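Local coordinates for BRAMP domain protein (Streptomyces davawensis, PDB 5MLD) that catalyses replacement of the C-8 methyl group of riboflavin-5'-phosphate by an amino group, with glutamate as amino donor, in the biosynthesis of the antibiotic roseoflavin, at the interface of chains A and B. Numbering follows the deposited sequence. Chains: chain A/B, BRAMP domain protein.

The interface of chains A and B. Residues chain A 135-140, 165; chain B 94, 135-138.
One of the loops that bind FMN in this flavodoxin-like protein leads into helix 138-152, and at a two-fold axis of the homotetramer A:Asp136 and B:Asp136 each reach into the amino end of the opposite helix. B:Asp136 has CG anti to its backbone N (chi1 -175°), which sends the carboxylate across to chain A. B:Asp136 OD1 takes the N-H of A:Gly137 N at 2.7 Å, nearly straight. The other oxygen, B:Asp136 OD2, is gripped twice by A:His139: the backbone N lies 2.7 Å away, nearly in line with the C-O bond, and ring ND1, also at 2.7 Å, comes to the anti lone pair. This second bond is bent, with OD2 31° out of the imidazole plane. B:Asp136 thus caps the first turn of the partner helix. In the reciprocal cap, A:Asp136 OD1 receives B:Gly137 N at 2.6 Å and, less directly, B:Ala138 N at 3.1 Å. The A:Asp136 and B:Asp136 side chains cross obliquely, carboxylate planes 69° apart, with A:Asp136 OD1 3.0 Å from B:Asp136 OD1, close for two acceptors; a shared proton is possible, but the structure alone does not show one. Methyl CD1 of A:Leu165 packs against the carboxylate of B:Asp136, while the extended side chain of B:Glu135 brings its carboxyl carbon CD to the CE1 edge of the A:His139 ring, in the ring plane, with the carboxylate turned well out of it. On the other side of that histidine, B:Asn94 lays its amide against CB. A water joins the chains here, 3.0 Å from A:His140 N and 3.1 Å from B:Asn94 ND2.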
ATOM      1  N   GLU A 135      -7.029  -9.665 -11.482  1.00 17.12           N
ATOM      2  CA  GLU A 135      -5.661  -9.522 -11.968  1.00 16.07           C
ATOM      3  C   GLU A 135      -4.628  -9.104 -10.927  1.00 16.10           C
ATOM      4  O   GLU A 135      -3.466  -9.475 -11.072  1.00 17.96           O
ATOM      5  CB  GLU A 135      -5.602  -8.506 -13.122  1.00 16.67           C
ATOM      6  CG  GLU A 135      -6.092  -7.124 -12.744  1.00 17.15           C
ATOM      7  CD  GLU A 135      -5.466  -5.994 -13.553  1.00 21.90           C
ATOM      8  OE1 GLU A 135      -5.837  -4.830 -13.296  1.00 24.22           O
ATOM      9  OE2 GLU A 135      -4.600  -6.249 -14.423  1.00 22.01           O
ATOM     10  N   ASP A 136      -4.986  -8.307  -9.915  1.00 13.53           N
ATOM     11  CA  ASP A 136      -3.917  -7.661  -9.153  1.00 13.21           C
ATOM     12  C   ASP A 136      -4.426  -7.129  -7.819  1.00 13.84           C
ATOM     13  O   ASP A 136      -5.543  -6.618  -7.737  1.00 19.05           O
ATOM     14  CB  ASP A 136      -3.319  -6.522  -9.991  1.00 14.21           C
ATOM     15  CG  ASP A 136      -2.160  -5.849  -9.324  1.00 19.77           C
ATOM     16  OD1 ASP A 136      -1.184  -6.540  -8.959  1.00 23.73           O
ATOM     17  OD2 ASP A 136      -2.221  -4.616  -9.173  1.00 26.74           O
ATOM     18  N   GLY A 137      -3.583  -7.230  -6.783  1.00 14.24           N
ATOM     19  CA  GLY A 137      -3.877  -6.569  -5.516  1.00 15.82           C
ATOM     20  C   GLY A 137      -3.804  -7.463  -4.289  1.00 17.67           C
ATOM     21  O   GLY A 137      -3.980  -6.984  -3.164  1.00 15.37           O
ATOM     22  N   ALA A 138      -3.533  -8.754  -4.495  1.00 15.76           N
ATOM     23  CA  ALA A 138      -3.643  -9.720  -3.402  1.00 16.71           C
ATOM     24  C   ALA A 138      -2.681  -9.393  -2.258  1.00 17.64           C
ATOM     25  O   ALA A 138      -3.092  -9.303  -1.095  1.00 17.51           O
ATOM     26  CB  ALA A 138      -3.400 -11.133  -3.931  1.00 19.07           C
ATOM     27  N   HIS A 139      -1.390  -9.241  -2.554  1.00 16.26           N
ATOM     28  CA  HIS A 139      -0.443  -9.015  -1.453  1.00 19.01           C
ATOM     29  C   HIS A 139      -0.637  -7.644  -0.795  1.00 19.02           C
ATOM     30  O   HIS A 139      -0.409  -7.486   0.418  1.00 18.28           O
ATOM     31  CB  HIS A 139       0.986  -9.211  -1.968  1.00 18.94           C
ATOM     32  CG  HIS A 139       1.283 -10.635  -2.333  1.00 24.85           C
ATOM     33  ND1 HIS A 139       1.363 -11.077  -3.637  1.00 23.38           N
ATOM     34  CD2 HIS A 139       1.468 -11.730  -1.556  1.00 24.21           C
ATOM     35  CE1 HIS A 139       1.600 -12.376  -3.649  1.00 22.24           C
ATOM     36  NE2 HIS A 139       1.677 -12.795  -2.399  1.00 24.55           N
ATOM     37  N   HIS A 140      -1.063  -6.652  -1.567  1.00 15.36           N
ATOM     38  CA  HIS A 140      -1.357  -5.332  -1.011  1.00 20.19           C
ATOM     39  C   HIS A 140      -2.532  -5.395  -0.036  1.00 18.28           C
ATOM     40  O   HIS A 140      -2.465  -4.866   1.081  1.00 17.31           O
ATOM     41  CB  HIS A 140      -1.638  -4.359  -2.161  1.00 18.83           C
ATOM     42  CG  HIS A 140      -1.873  -2.942  -1.726  1.00 21.44           C
ATOM     43  ND1 HIS A 140      -2.495  -2.015  -2.534  1.00 25.73           N
ATOM     44  CD2 HIS A 140      -1.553  -2.292  -0.582  1.00 23.40           C
ATOM     45  CE1 HIS A 140      -2.558  -0.854  -1.901  1.00 22.94           C
ATOM     46  NE2 HIS A 140      -1.986  -0.994  -0.719  1.00 22.48           N
ATOM     47  N   LEU A 165      -5.741 -14.899  -8.754  1.00 16.94           N
ATOM     48  CA  LEU A 165      -5.690 -13.781  -9.684  1.00 14.91           C
ATOM     49  C   LEU A 165      -5.447 -14.343 -11.073  1.00 18.27           C
ATOM     50  O   LEU A 165      -4.722 -15.330 -11.229  1.00 14.12           O
ATOM     51  CB  LEU A 165      -4.548 -12.785  -9.368  1.00 16.51           C
ATOM     52  CG  LEU A 165      -4.458 -12.188  -7.964  1.00 12.10           C
ATOM     53  CD1 LEU A 165      -3.110 -11.479  -7.917  1.00 15.15           C
ATOM     54  CD2 LEU A 165      -5.616 -11.259  -7.677  1.00 13.74           C
TER
ATOM     55  N   ASN B  94       6.275  -6.799  -3.626  1.00 19.74           N
ATOM     56  CA  ASN B  94       5.145  -5.900  -3.822  1.00 19.71           C
ATOM     57  C   ASN B  94       5.582  -4.439  -3.853  1.00 23.05           C
ATOM     58  O   ASN B  94       4.786  -3.539  -3.572  1.00 20.91           O
ATOM     59  CB  ASN B  94       4.078  -6.117  -2.739  1.00 18.37           C
ATOM     60  CG  ASN B  94       2.656  -5.973  -3.275  1.00 25.08           C
ATOM     61  OD1 ASN B  94       1.924  -5.056  -2.906  1.00 32.65           O
ATOM     62  ND2 ASN B  94       2.268  -6.890  -4.136  1.00 24.67           N
ATOM     63  N   GLU B 135       3.329 -12.078 -10.961  1.00 17.93           N
ATOM     64  CA  GLU B 135       1.925 -12.303 -10.600  1.00 17.08           C
ATOM     65  C   GLU B 135       1.153 -11.110 -10.018  1.00 17.87           C
ATOM     66  O   GLU B 135      -0.065 -11.016 -10.227  1.00 20.54           O
ATOM     67  CB  GLU B 135       1.811 -13.469  -9.587  1.00 16.15           C
ATOM     68  CG  GLU B 135       2.577 -13.245  -8.316  1.00 19.11           C
ATOM     69  CD  GLU B 135       2.031 -14.002  -7.102  1.00 20.22           C
ATOM     70  OE1 GLU B 135       2.683 -13.914  -6.047  1.00 23.29           O
ATOM     71  OE2 GLU B 135       0.959 -14.642  -7.175  1.00 19.75           O
ATOM     72  N   ASP B 136       1.797 -10.212  -9.263  1.00 15.07           N
ATOM     73  CA  ASP B 136       0.989  -9.343  -8.401  1.00 13.35           C
ATOM     74  C   ASP B 136       1.788  -8.136  -7.922  1.00 18.42           C
ATOM     75  O   ASP B 136       2.956  -8.267  -7.562  1.00 20.48           O
ATOM     76  CB  ASP B 136       0.484 -10.148  -7.192  1.00 14.47           C
ATOM     77  CG  ASP B 136      -0.461  -9.352  -6.303  1.00 19.15           C
ATOM     78  OD1 ASP B 136      -1.324  -8.619  -6.814  1.00 23.87           O
ATOM     79  OD2 ASP B 136      -0.357  -9.495  -5.076  1.00 28.52           O
ATOM     80  N   GLY B 137       1.162  -6.963  -7.925  1.00 18.12           N
ATOM     81  CA  GLY B 137       1.818  -5.832  -7.302  1.00 15.86           C
ATOM     82  C   GLY B 137       1.790  -4.548  -8.111  1.00 17.67           C
ATOM     83  O   GLY B 137       2.230  -3.503  -7.618  1.00 16.67           O
ATOM     84  N   ALA B 138       1.247  -4.601  -9.333  1.00 17.34           N
ATOM     85  CA  ALA B 138       1.371  -3.471 -10.258  1.00 17.17           C
ATOM     86  C   ALA B 138       0.680  -2.212  -9.737  1.00 17.53           C
ATOM     87  O   ALA B 138       1.271  -1.127  -9.739  1.00 17.16           O
ATOM     88  CB  ALA B 138       0.812  -3.853 -11.633  1.00 19.49           C
TER
HETATM   89  O   HOH W   1      -1.966 -11.328 -11.700  1.00  4.66           O
HETATM   90  O   HOH W   2      -0.736  -6.507  -4.576  1.00 17.54           O